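Local coordinates for protein (R)-S-adenosyl-L-methionine hydrolase (Thermus thermophilus, PDB 2CW5) that hydrolyses S-adenosyl-L-methionine to adenosine and L-methionine as a homotrimer, without the halogenase activity of its fluorinase and chlorinase relatives, at residues Thr171-Glu177 / Thr189-Arg193; Trp100-Pro105 / Val160-Arg165; Tyr16-Val20 / Phe132-Asp136. One frame throughout, in Å; residues are numbered along the deposited sequence.

Contact 1 of 3, residues Thr171-Glu177 / Thr189-Arg193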
ATOM      1  N   THR C 171     -30.734   5.683  10.311  1.00 20.68           N
ATOM      2  CA  THR C 171     -32.121   5.587  10.750  1.00 25.43           C
ATOM      3  C   THR C 171     -32.712   4.197  10.625  1.00 25.38           C
ATOM      4  O   THR C 171     -32.262   3.386   9.817  1.00 23.70           O
ATOM      5  CB  THR C 171     -33.008   6.583   9.950  1.00 25.16           C
ATOM      6  OG1 THR C 171     -34.390   6.244  10.105  1.00 26.89           O
ATOM      7  CG2 THR C 171     -32.650   6.548   8.474  1.00 30.26           C
ATOM      8  N   GLU C 172     -33.731   3.928  11.436  1.00 27.22           N
ATOM      9  CA  GLU C 172     -34.399   2.639  11.397  1.00 30.50           C
ATOM     10  C   GLU C 172     -35.186   2.552  10.094  1.00 30.72           C
ATOM     11  O   GLU C 172     -35.559   1.466   9.647  1.00 31.48           O
ATOM     12  CB  GLU C 172     -35.345   2.495  12.591  1.00 34.47           C
ATOM     13  CG  GLU C 172     -36.012   1.134  12.672  1.00 40.02           C
ATOM     14  CD  GLU C 172     -36.878   0.989  13.902  1.00 42.13           C
ATOM     15  OE1 GLU C 172     -37.813   1.799  14.068  1.00 43.84           O
ATOM     16  OE2 GLU C 172     -36.616   0.068  14.702  1.00 44.94           O
ATOM     17  N   GLY C 173     -35.437   3.706   9.486  1.00 30.10           N
ATOM     18  CA  GLY C 173     -36.161   3.726   8.229  1.00 32.15           C
ATOM     19  C   GLY C 173     -37.611   4.155   8.330  1.00 32.65           C
ATOM     20  O   GLY C 173     -37.985   4.869   9.261  1.00 33.07           O
ATOM     21  N   PRO C 174     -38.462   3.714   7.387  1.00 32.20           N
ATOM     22  CA  PRO C 174     -38.096   2.842   6.265  1.00 32.77           C
ATOM     23  C   PRO C 174     -37.257   3.487   5.158  1.00 31.99           C
ATOM     24  O   PRO C 174     -36.697   2.784   4.316  1.00 33.75           O
ATOM     25  CB  PRO C 174     -39.452   2.368   5.751  1.00 33.67           C
ATOM     26  CG  PRO C 174     -40.318   3.558   5.995  1.00 32.70           C
ATOM     27  CD  PRO C 174     -39.917   3.955   7.398  1.00 34.41           C
ATOM     28  N   GLU C 175     -37.159   4.812   5.167  1.00 31.12           N
ATOM     29  CA  GLU C 175     -36.399   5.528   4.145  1.00 31.18           C
ATOM     30  C   GLU C 175     -34.970   5.883   4.557  1.00 29.53           C
ATOM     31  O   GLU C 175     -34.742   6.508   5.592  1.00 29.55           O
ATOM     32  CB  GLU C 175     -37.141   6.809   3.749  1.00 35.27           C
ATOM     33  CG  GLU C 175     -37.072   7.927   4.794  1.00 41.54           C
ATOM     34  CD  GLU C 175     -37.584   7.501   6.164  1.00 44.42           C
ATOM     35  OE1 GLU C 175     -38.790   7.191   6.283  1.00 46.19           O
ATOM     36  OE2 GLU C 175     -36.779   7.477   7.124  1.00 46.97           O
ATOM     37  N   GLY C 176     -34.010   5.476   3.733  1.00 28.19           N
ATOM     38  CA  GLY C 176     -32.614   5.771   4.000  1.00 25.53           C
ATOM     39  C   GLY C 176     -31.967   6.103   2.671  1.00 25.01           C
ATOM     40  O   GLY C 176     -32.668   6.406   1.704  1.00 22.52           O
ATOM     41  N   GLU C 177     -30.642   6.047   2.598  1.00 21.24           N
ATOM     42  CA  GLU C 177     -29.974   6.339   1.335  1.00 22.48           C
ATOM     43  C   GLU C 177     -28.677   5.553   1.236  1.00 21.08           C
ATOM     44  O   GLU C 177     -28.201   5.006   2.228  1.00 18.97           O
ATOM     45  CB  GLU C 177     -29.656   7.835   1.230  1.00 23.07           C
ATOM     46  CG  GLU C 177     -28.514   8.274   2.146  1.00 27.24           C
ATOM     47  CD  GLU C 177     -28.112   9.724   1.946  1.00 30.53           C
ATOM     48  OE1 GLU C 177     -28.762  10.617   2.523  1.00 34.39           O
ATOM     49  OE2 GLU C 177     -27.144   9.969   1.198  1.00 35.10           O
ATOM     50  N   THR C 189     -25.675   1.385   3.195  1.00 20.89           N
ATOM     51  CA  THR C 189     -26.790   2.312   3.327  1.00 21.52           C
ATOM     52  C   THR C 189     -26.819   2.903   4.728  1.00 21.78           C
ATOM     53  O   THR C 189     -26.039   2.504   5.595  1.00 22.53           O
ATOM     54  CB  THR C 189     -28.150   1.629   3.061  1.00 21.23           C
ATOM     55  OG1 THR C 189     -28.529   0.850   4.201  1.00 25.73           O
ATOM     56  CG2 THR C 189     -28.060   0.720   1.826  1.00 22.32           C
ATOM     57  N   THR C 190     -27.717   3.859   4.934  1.00 19.66           N
ATOM     58  CA  THR C 190     -27.863   4.523   6.223  1.00 20.71           C
ATOM     59  C   THR C 190     -28.904   3.824   7.099  1.00 21.16           C
ATOM     60  O   THR C 190     -29.203   4.281   8.204  1.00 21.56           O
ATOM     61  CB  THR C 190     -28.287   5.999   6.033  1.00 20.55           C
ATOM     62  OG1 THR C 190     -29.482   6.052   5.239  1.00 19.56           O
ATOM     63  CG2 THR C 190     -27.188   6.790   5.342  1.00 20.76           C
ATOM     64  N   LEU C 191     -29.461   2.721   6.606  1.00 21.11           N
ATOM     65  CA  LEU C 191     -30.472   1.979   7.359  1.00 23.21           C
ATOM     66  C   LEU C 191     -29.868   1.139   8.483  1.00 23.85           C
ATOM     67  O   LEU C 191     -28.880   0.437   8.280  1.00 23.78           O
ATOM     68  CB  LEU C 191     -31.274   1.074   6.420  1.00 23.68           C
ATOM     69  CG  LEU C 191     -32.206   1.795   5.449  1.00 24.45           C
ATOM     70  CD1 LEU C 191     -32.907   0.775   4.567  1.00 26.70           C
ATOM     71  CD2 LEU C 191     -33.229   2.613   6.235  1.00 25.96           C
ATOM     72  N   LEU C 192     -30.481   1.210   9.662  1.00 25.05           N
ATOM     73  CA  LEU C 192     -30.005   0.464  10.828  1.00 27.69           C
ATOM     74  C   LEU C 192     -30.652  -0.905  11.000  1.00 30.59           C
ATOM     75  O   LEU C 192     -30.218  -1.702  11.832  1.00 31.69           O
ATOM     76  CB  LEU C 192     -30.224   1.292  12.094  1.00 24.32           C
ATOM     77  CG  LEU C 192     -29.329   2.528  12.164  1.00 25.64           C
ATOM     78  CD1 LEU C 192     -29.825   3.466  13.254  1.00 26.46           C
ATOM     79  CD2 LEU C 192     -27.883   2.090  12.416  1.00 23.25           C
ATOM     80  N   ARG C 193     -31.695  -1.187  10.231  1.00 32.78           N
ATOM     81  CA  ARG C 193     -32.325  -2.488  10.360  1.00 36.93           C
ATOM     82  C   ARG C 193     -32.508  -3.182   9.017  1.00 37.90           C
ATOM     83  O   ARG C 193     -32.654  -2.538   7.977  1.00 38.02           O
ATOM     84  CB  ARG C 193     -33.668  -2.372  11.088  1.00 38.79           C
ATOM     85  CG  ARG C 193     -34.852  -2.040  10.210  1.00 44.88           C
ATOM     86  CD  ARG C 193     -36.132  -2.537  10.864  1.00 47.59           C
ATOM     87  NE  ARG C 193     -37.272  -2.493   9.954  1.00 50.19           N
ATOM     88  CZ  ARG C 193     -38.456  -3.037  10.217  1.00 51.46           C
ATOM     89  NH1 ARG C 193     -38.657  -3.669  11.366  1.00 52.18           N
ATOM     90  NH2 ARG C 193     -39.440  -2.951   9.329  1.00 51.54           N
TER
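Thr189, at the end of strand 187-189, lays its CA-H against the carbonyl of Glu177, with CA 3.2 Å from Glu177 O. Its own hydroxyl turns forward along the chain: Thr189 OG1 accepts from Leu191 N, an ST turn, and also bonds to the carbonyl O of Leu231. Thr190 carries the pairing. Its amide donates to Glu177 O at 3.0 Å, and its hydroxyl oxygen OG1 receives Glu177 N at 2.9 Å, a side chain doing the work of a backbone carbonyl. With chi1 at 55°, OG1 is tucked between the backbone N and the carbonyl carbon, facing the approaching strand, while CG2 rests on Glu177 CG at 3.8 Å. Gly176 suits this spot, because a beta carbon there would collide with Thr190 OG1 and Leu191 CD2. At its carbonyl end, Thr190 O takes the amide of Thr171 at 3.0 Å. Leu191 then reaches its CD2 branch into the bend, 3.7 Å from Gly173 CA. Next, Leu192 N donates to Thr171 O at 2.8 Å, completing a single beta bridge between Thr171 and Leu191, and Leu192 CD1 lies against the Thr171 backbone. Arg193 finishes the run with aliphatic packing, its CG 3.6 Å from Glu172 O, while the two charged ends stay apart. Thr171 OG1 shapes the bend by accepting from Gly173 N, a second ST turn, just before the cis-Pro174. The contact belongs to the antiparallel sheet of the C-terminal domain, where strand 175-181 runs between strands 187-189 and 251-254, and Leu191 packs on Val252 and Leu254.

Contact 2 of 3, residues Trp100-Pro105 / Val160-Arg165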
ATOM      1  N   TRP C 100     -18.148  10.903  15.122  1.00 19.96           N
ATOM      2  CA  TRP C 100     -18.696  11.770  16.147  1.00 20.57           C
ATOM      3  C   TRP C 100     -20.066  11.349  16.669  1.00 20.95           C
ATOM      4  O   TRP C 100     -20.507  11.838  17.710  1.00 20.88           O
ATOM      5  CB  TRP C 100     -18.695  13.221  15.647  1.00 19.19           C
ATOM      6  CG  TRP C 100     -17.290  13.781  15.566  1.00 20.19           C
ATOM      7  CD1 TRP C 100     -16.183  13.310  16.222  1.00 20.53           C
ATOM      8  CD2 TRP C 100     -16.860  14.938  14.842  1.00 19.26           C
ATOM      9  NE1 TRP C 100     -15.099  14.102  15.952  1.00 21.22           N
ATOM     10  CE2 TRP C 100     -15.483  15.109  15.110  1.00 20.67           C
ATOM     11  CE3 TRP C 100     -17.503  15.848  13.991  1.00 20.29           C
ATOM     12  CZ2 TRP C 100     -14.735  16.154  14.558  1.00 22.10           C
ATOM     13  CZ3 TRP C 100     -16.759  16.888  13.442  1.00 20.16           C
ATOM     14  CH2 TRP C 100     -15.387  17.031  13.729  1.00 20.63           C
ATOM     15  N   LEU C 101     -20.738  10.442  15.962  1.00 21.16           N
ATOM     16  CA  LEU C 101     -22.024   9.937  16.437  1.00 21.55           C
ATOM     17  C   LEU C 101     -21.719   8.951  17.559  1.00 21.90           C
ATOM     18  O   LEU C 101     -22.525   8.743  18.461  1.00 23.05           O
ATOM     19  CB  LEU C 101     -22.783   9.204  15.329  1.00 20.94           C
ATOM     20  CG  LEU C 101     -23.425  10.049  14.232  1.00 20.16           C
ATOM     21  CD1 LEU C 101     -24.050   9.134  13.183  1.00 22.57           C
ATOM     22  CD2 LEU C 101     -24.484  10.971  14.855  1.00 19.99           C
ATOM     23  N   LEU C 102     -20.541   8.341  17.489  1.00 21.94           N
ATOM     24  CA  LEU C 102     -20.118   7.380  18.497  1.00 22.46           C
ATOM     25  C   LEU C 102     -19.402   8.107  19.634  1.00 23.52           C
ATOM     26  O   LEU C 102     -19.411   7.649  20.779  1.00 23.19           O
ATOM     27  CB  LEU C 102     -19.161   6.355  17.880  1.00 23.91           C
ATOM     28  CG  LEU C 102     -19.637   5.568  16.652  1.00 26.24           C
ATOM     29  CD1 LEU C 102     -18.490   4.718  16.124  1.00 27.71           C
ATOM     30  CD2 LEU C 102     -20.832   4.699  17.011  1.00 28.68           C
ATOM     31  N   ASP C 103     -18.805   9.248  19.306  1.00 23.88           N
ATOM     32  CA  ASP C 103     -18.033  10.038  20.267  1.00 23.18           C
ATOM     33  C   ASP C 103     -18.028  11.532  19.919  1.00 24.99           C
ATOM     34  O   ASP C 103     -17.113  12.030  19.260  1.00 24.70           O
ATOM     35  CB  ASP C 103     -16.599   9.482  20.307  1.00 22.76           C
ATOM     36  CG  ASP C 103     -15.649  10.335  21.128  1.00 25.08           C
ATOM     37  OD1 ASP C 103     -16.043  10.808  22.213  1.00 25.83           O
ATOM     38  OD2 ASP C 103     -14.490  10.515  20.691  1.00 22.88           O
ATOM     39  N   PRO C 104     -19.069  12.263  20.351  1.00 24.73           N
ATOM     40  CA  PRO C 104     -19.210  13.702  20.104  1.00 24.56           C
ATOM     41  C   PRO C 104     -18.100  14.461  20.827  1.00 25.95           C
ATOM     42  O   PRO C 104     -17.958  14.351  22.043  1.00 27.39           O
ATOM     43  CB  PRO C 104     -20.588  14.024  20.690  1.00 23.83           C
ATOM     44  CG  PRO C 104     -21.316  12.727  20.581  1.00 24.81           C
ATOM     45  CD  PRO C 104     -20.283  11.718  20.979  1.00 24.38           C
ATOM     46  N   PRO C 105     -17.295  15.237  20.090  1.00 27.12           N
ATOM     47  CA  PRO C 105     -16.214  15.982  20.739  1.00 28.65           C
ATOM     48  C   PRO C 105     -16.697  17.025  21.740  1.00 29.53           C
ATOM     49  O   PRO C 105     -17.773  17.607  21.588  1.00 28.35           O
ATOM     50  CB  PRO C 105     -15.463  16.600  19.561  1.00 28.19           C
ATOM     51  CG  PRO C 105     -16.528  16.780  18.539  1.00 29.57           C
ATOM     52  CD  PRO C 105     -17.312  15.491  18.638  1.00 26.98           C
ATOM     53  N   VAL C 160     -17.157  23.648  19.546  1.00 35.50           N
ATOM     54  CA  VAL C 160     -17.430  22.406  18.829  1.00 34.70           C
ATOM     55  C   VAL C 160     -18.644  22.552  17.925  1.00 35.54           C
ATOM     56  O   VAL C 160     -18.768  21.850  16.918  1.00 33.77           O
ATOM     57  CB  VAL C 160     -17.681  21.214  19.787  1.00 34.73           C
ATOM     58  CG1 VAL C 160     -16.388  20.816  20.464  1.00 32.74           C
ATOM     59  CG2 VAL C 160     -18.738  21.579  20.817  1.00 33.67           C
ATOM     60  N   GLU C 161     -19.543  23.465  18.278  1.00 36.13           N
ATOM     61  CA  GLU C 161     -20.731  23.662  17.463  1.00 36.77           C
ATOM     62  C   GLU C 161     -20.384  24.226  16.089  1.00 34.44           C
ATOM     63  O   GLU C 161     -21.190  24.151  15.163  1.00 34.68           O
ATOM     64  CB  GLU C 161     -21.743  24.575  18.172  1.00 39.17           C
ATOM     65  CG  GLU C 161     -21.216  25.929  18.620  1.00 42.14           C
ATOM     66  CD  GLU C 161     -20.663  25.917  20.040  1.00 45.33           C
ATOM     67  OE1 GLU C 161     -20.583  27.009  20.648  1.00 45.73           O
ATOM     68  OE2 GLU C 161     -20.306  24.827  20.546  1.00 45.08           O
ATOM     69  N   THR C 162     -19.180  24.780  15.952  1.00 33.68           N
ATOM     70  CA  THR C 162     -18.754  25.340  14.671  1.00 32.59           C
ATOM     71  C   THR C 162     -18.157  24.274  13.746  1.00 31.49           C
ATOM     72  O   THR C 162     -17.912  24.535  12.570  1.00 31.88           O
ATOM     73  CB  THR C 162     -17.709  26.468  14.855  1.00 34.47           C
ATOM     74  OG1 THR C 162     -16.471  25.917  15.326  1.00 34.77           O
ATOM     75  CG2 THR C 162     -18.217  27.505  15.857  1.00 35.09           C
ATOM     76  N   LEU C 163     -17.923  23.075  14.275  1.00 30.03           N
ATOM     77  CA  LEU C 163     -17.360  21.995  13.461  1.00 28.95           C
ATOM     78  C   LEU C 163     -18.323  21.586  12.349  1.00 28.05           C
ATOM     79  O   LEU C 163     -19.537  21.571  12.538  1.00 29.78           O
ATOM     80  CB  LEU C 163     -17.024  20.783  14.341  1.00 27.68           C
ATOM     81  CG  LEU C 163     -15.888  21.009  15.349  1.00 27.53           C
ATOM     82  CD1 LEU C 163     -15.714  19.774  16.221  1.00 25.97           C
ATOM     83  CD2 LEU C 163     -14.591  21.319  14.604  1.00 27.33           C
ATOM     84  N   ALA C 164     -17.775  21.253  11.186  1.00 26.33           N
ATOM     85  CA  ALA C 164     -18.594  20.861  10.046  1.00 25.50           C
ATOM     86  C   ALA C 164     -19.032  19.401  10.115  1.00 25.85           C
ATOM     87  O   ALA C 164     -18.323  18.550  10.649  1.00 23.44           O
ATOM     88  CB  ALA C 164     -17.833  21.115   8.755  1.00 25.24           C
ATOM     89  N   ARG C 165     -20.214  19.120   9.579  1.00 25.09           N
ATOM     90  CA  ARG C 165     -20.738  17.762   9.561  1.00 27.17           C
ATOM     91  C   ARG C 165     -21.408  17.517   8.221  1.00 27.38           C
ATOM     92  O   ARG C 165     -21.976  18.433   7.629  1.00 27.02           O
ATOM     93  CB  ARG C 165     -21.757  17.552  10.694  1.00 27.06           C
ATOM     94  CG  ARG C 165     -21.148  17.253  12.076  1.00 26.95           C
ATOM     95  CD  ARG C 165     -22.248  17.012  13.114  1.00 29.98           C
ATOM     96  NE  ARG C 165     -21.763  16.443  14.378  1.00 30.72           N
ATOM     97  CZ  ARG C 165     -21.033  17.096  15.280  1.00 31.98           C
ATOM     98  NH1 ARG C 165     -20.679  18.359  15.079  1.00 30.73           N
ATOM     99  NH2 ARG C 165     -20.662  16.482  16.397  1.00 31.77           N
TER
HETATM  100  O   HOH W   1     -22.189  13.937  17.159  1.00 29.08           O
HETATM  101  O   HOH W   2     -19.726  17.869  19.387  1.00 36.43           O
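A turn-to-turn packing in the N-terminal domain joins Trp100-Pro105, which leads from helix 99-102 toward strand 107-110, to Val160-Arg165, the short 3-10 turn and loop that follow edge strand 157-158. Trp100 supplies the broad surface. Its outer corner meets Leu163, with CH2 3.7 Å from Leu163 CD1, and the carbonyl oxygen of Ala164 lies at the ring's edge, near its plane, 3.6 Å from Trp100 CZ3. Pro105 shares the same leucine methyl, its CG standing 3.9 Å from Leu163 CD1, and turns its carbonyl oxygen to Val160 CG1 at 3.7 Å. Arg165 reaches the same benzene ring nearer its root, at CE3 and CB. Extended from CG to NE and then turned at chi4 (71°), it brings one guanidinium face over Trp100 CE3, with CZ 4.0 Å from that carbon. The two planes are 44° apart, far from a parallel stack. Two waters fasten the same nitrogen: one accepts from Arg165 NH2 at 3.1 Å and donates to Trp100 O, while the other links it, through a weak bond, to Pro105 O. Trp100 is further held by an edge-to-face pairing with Tyr88. Apolar packing thus adjoins a hydrated side, where the arginine's charge is met across the contact by two backbone carbonyls through water, with no direct hydrogen bond between the segments.

Contact 3 of 3, residues Tyr16-Val20 / Phe132-Asp136; sequences YVAVV and FHGRD
Tyr16 and Phe132 meet where two helices of the N-terminal alpha/beta domain, 16-24 and 133-147, pack through their first turns. The tight part centres on Phe132, at the N-cap position of its helix. With CG anti to its backbone N (chi1 -167°), its ring projects toward the other helix and sets CZ 3.6 Å from Tyr16 CB. The pair is an offset edge-to-face stack, the edge of Tyr16 turned to the face of Phe132, with planes at 72° and centroids 5.2 Å apart. Arg135 CB covers the centre of one Phe132 face, and the carbonyl oxygen of Tyr16 lies at the ring edge, in its plane. Val20 closes the helix-helix approach, its CG2 branch 3.8 Å from Gly134 O. Glycine suits that position, since a beta carbon would be crowded by Phe132 CE1. Val19 belongs to this tight part too: its CG1 makes a longer 4.2 Å contact with Phe132 CE2 and lies 3.6 Å from Arg135 CD. The looser side is that of Tyr16, partly exposed and leaning against Arg183 of a neighbouring subunit; His133, probably important for activity, is exposed and takes no part in the packing against helix 16-24. Arg135 has a second task, its NH1 donating to Ser227 O of a neighbouring subunit, a residue that probably binds S-adenosyl-L-methionine. A leucine in place of Arg135 would probably preserve some packing on Val19 but leave Asp136 without its cationic mate and that Ser227 carbonyl without this donor. The guanidinium grips Asp136 side-on with two nitrogens, the straighter bond running from Arg135 NE to Asp136 OD1 at 3.0 Å and 170°.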
ATOM      1  N   TYR C  16       3.689   9.894   0.319  1.00 23.04           N
ATOM      2  CA  TYR C  16       3.044  10.793   1.281  1.00 23.10           C
ATOM      3  C   TYR C  16       2.742  10.151   2.633  1.00 21.34           C
ATOM      4  O   TYR C  16       3.003  10.745   3.681  1.00 19.45           O
ATOM      5  CB  TYR C  16       1.762  11.380   0.687  1.00 26.11           C
ATOM      6  CG  TYR C  16       1.967  12.043  -0.655  1.00 31.80           C
ATOM      7  CD1 TYR C  16       3.112  12.798  -0.916  1.00 34.56           C
ATOM      8  CD2 TYR C  16       1.014  11.922  -1.665  1.00 34.42           C
ATOM      9  CE1 TYR C  16       3.306  13.415  -2.153  1.00 38.52           C
ATOM     10  CE2 TYR C  16       1.195  12.537  -2.906  1.00 38.49           C
ATOM     11  CZ  TYR C  16       2.342  13.277  -3.142  1.00 39.07           C
ATOM     12  OH  TYR C  16       2.531  13.863  -4.372  1.00 45.62           O
ATOM     13  N   VAL C  17       2.204   8.936   2.626  1.00 19.60           N
ATOM     14  CA  VAL C  17       1.902   8.272   3.894  1.00 20.04           C
ATOM     15  C   VAL C  17       3.178   8.106   4.718  1.00 20.52           C
ATOM     16  O   VAL C  17       3.195   8.381   5.919  1.00 19.49           O
ATOM     17  CB  VAL C  17       1.252   6.875   3.672  1.00 20.83           C
ATOM     18  CG1 VAL C  17       1.155   6.121   4.999  1.00 20.70           C
ATOM     19  CG2 VAL C  17      -0.149   7.040   3.070  1.00 20.83           C
ATOM     20  N   ALA C  18       4.249   7.667   4.061  1.00 19.59           N
ATOM     21  CA  ALA C  18       5.527   7.449   4.726  1.00 18.96           C
ATOM     22  C   ALA C  18       6.123   8.738   5.290  1.00 19.39           C
ATOM     23  O   ALA C  18       6.729   8.723   6.358  1.00 20.20           O
ATOM     24  CB  ALA C  18       6.508   6.803   3.762  1.00 19.50           C
ATOM     25  N   VAL C  19       5.972   9.845   4.566  1.00 17.77           N
ATOM     26  CA  VAL C  19       6.501  11.122   5.030  1.00 19.30           C
ATOM     27  C   VAL C  19       5.802  11.553   6.320  1.00 18.30           C
ATOM     28  O   VAL C  19       6.445  12.048   7.248  1.00 18.23           O
ATOM     29  CB  VAL C  19       6.342  12.221   3.955  1.00 20.45           C
ATOM     30  CG1 VAL C  19       6.763  13.579   4.521  1.00 22.21           C
ATOM     31  CG2 VAL C  19       7.202  11.882   2.745  1.00 22.82           C
ATOM     32  N   VAL C  20       4.488  11.357   6.382  1.00 17.40           N
ATOM     33  CA  VAL C  20       3.743  11.703   7.583  1.00 18.19           C
ATOM     34  C   VAL C  20       4.230  10.833   8.744  1.00 19.32           C
ATOM     35  O   VAL C  20       4.419  11.313   9.864  1.00 20.63           O
ATOM     36  CB  VAL C  20       2.228  11.505   7.376  1.00 21.29           C
ATOM     37  CG1 VAL C  20       1.503  11.609   8.708  1.00 20.77           C
ATOM     38  CG2 VAL C  20       1.698  12.568   6.412  1.00 20.75           C
ATOM     39  N   PHE C 132       1.126  20.586   1.254  1.00 33.95           N
ATOM     40  CA  PHE C 132       1.097  19.254   1.855  1.00 30.38           C
ATOM     41  C   PHE C 132       0.729  19.389   3.335  1.00 29.14           C
ATOM     42  O   PHE C 132       1.574  19.210   4.212  1.00 27.17           O
ATOM     43  CB  PHE C 132       2.485  18.605   1.710  1.00 29.09           C
ATOM     44  CG  PHE C 132       2.516  17.120   2.001  1.00 29.98           C
ATOM     45  CD1 PHE C 132       1.426  16.471   2.579  1.00 28.35           C
ATOM     46  CD2 PHE C 132       3.656  16.376   1.706  1.00 29.24           C
ATOM     47  CE1 PHE C 132       1.469  15.102   2.860  1.00 30.28           C
ATOM     48  CE2 PHE C 132       3.715  15.012   1.983  1.00 31.63           C
ATOM     49  CZ  PHE C 132       2.614  14.372   2.563  1.00 31.21           C
ATOM     50  N   HIS C 133      -0.535  19.705   3.609  1.00 27.77           N
ATOM     51  CA  HIS C 133      -0.983  19.885   4.988  1.00 28.10           C
ATOM     52  C   HIS C 133      -0.759  18.676   5.893  1.00 25.79           C
ATOM     53  O   HIS C 133      -0.492  18.836   7.081  1.00 25.40           O
ATOM     54  CB  HIS C 133      -2.466  20.277   5.019  1.00 31.71           C
ATOM     55  CG  HIS C 133      -2.745  21.620   4.420  1.00 35.90           C
ATOM     56  ND1 HIS C 133      -3.364  21.779   3.198  1.00 39.11           N
ATOM     57  CD2 HIS C 133      -2.471  22.869   4.867  1.00 37.93           C
ATOM     58  CE1 HIS C 133      -3.461  23.067   2.919  1.00 39.53           C
ATOM     59  NE2 HIS C 133      -2.926  23.750   3.916  1.00 40.27           N
ATOM     60  N   GLY C 134      -0.866  17.471   5.340  1.00 25.27           N
ATOM     61  CA  GLY C 134      -0.668  16.283   6.154  1.00 24.91           C
ATOM     62  C   GLY C 134       0.698  16.291   6.811  1.00 23.24           C
ATOM     63  O   GLY C 134       0.857  15.949   7.989  1.00 21.58           O
ATOM     64  N   ARG C 135       1.688  16.708   6.032  1.00 22.76           N
ATOM     65  CA  ARG C 135       3.071  16.777   6.482  1.00 22.59           C
ATOM     66  C   ARG C 135       3.374  17.978   7.373  1.00 22.25           C
ATOM     67  O   ARG C 135       3.956  17.838   8.450  1.00 22.51           O
ATOM     68  CB  ARG C 135       3.998  16.842   5.263  1.00 21.34           C
ATOM     69  CG  ARG C 135       5.484  16.914   5.596  1.00 20.14           C
ATOM     70  CD  ARG C 135       6.303  17.166   4.334  1.00 22.14           C
ATOM     71  NE  ARG C 135       6.201  18.555   3.883  1.00 23.24           N
ATOM     72  CZ  ARG C 135       6.487  18.968   2.650  1.00 23.23           C
ATOM     73  NH1 ARG C 135       6.886  18.103   1.727  1.00 21.42           N
ATOM     74  NH2 ARG C 135       6.381  20.252   2.344  1.00 25.26           N
ATOM     75  N   ASP C 136       2.980  19.162   6.914  1.00 21.69           N
ATOM     76  CA  ASP C 136       3.286  20.389   7.633  1.00 23.20           C
ATOM     77  C   ASP C 136       2.346  20.869   8.735  1.00 23.86           C
ATOM     78  O   ASP C 136       2.756  21.681   9.560  1.00 24.54           O
ATOM     79  CB  ASP C 136       3.514  21.517   6.621  1.00 24.65           C
ATOM     80  CG  ASP C 136       4.578  21.165   5.595  1.00 25.85           C
ATOM     81  OD1 ASP C 136       5.621  20.604   5.988  1.00 28.57           O
ATOM     82  OD2 ASP C 136       4.379  21.449   4.398  1.00 28.46           O
TER

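Contact 3 is buried and at a subunit interface, joining segments 112 residues apart in the chain through aromatic and aliphatic side chains. Contacts 1 and 2 are partly buried, and no other subunit touches their segments. Contact 1 depends chiefly on backbone and threonine hydrogen bonds in the C-terminal domain, whereas contact 2 relies on apolar packing and water bridges. Contacts 2 and 3 both join parts of the N-terminal domain, and their segments alternate along the chain, with centres about 25 Å apart. Contact 1 follows in series, on the opposite side of the chain's centre from contact 3.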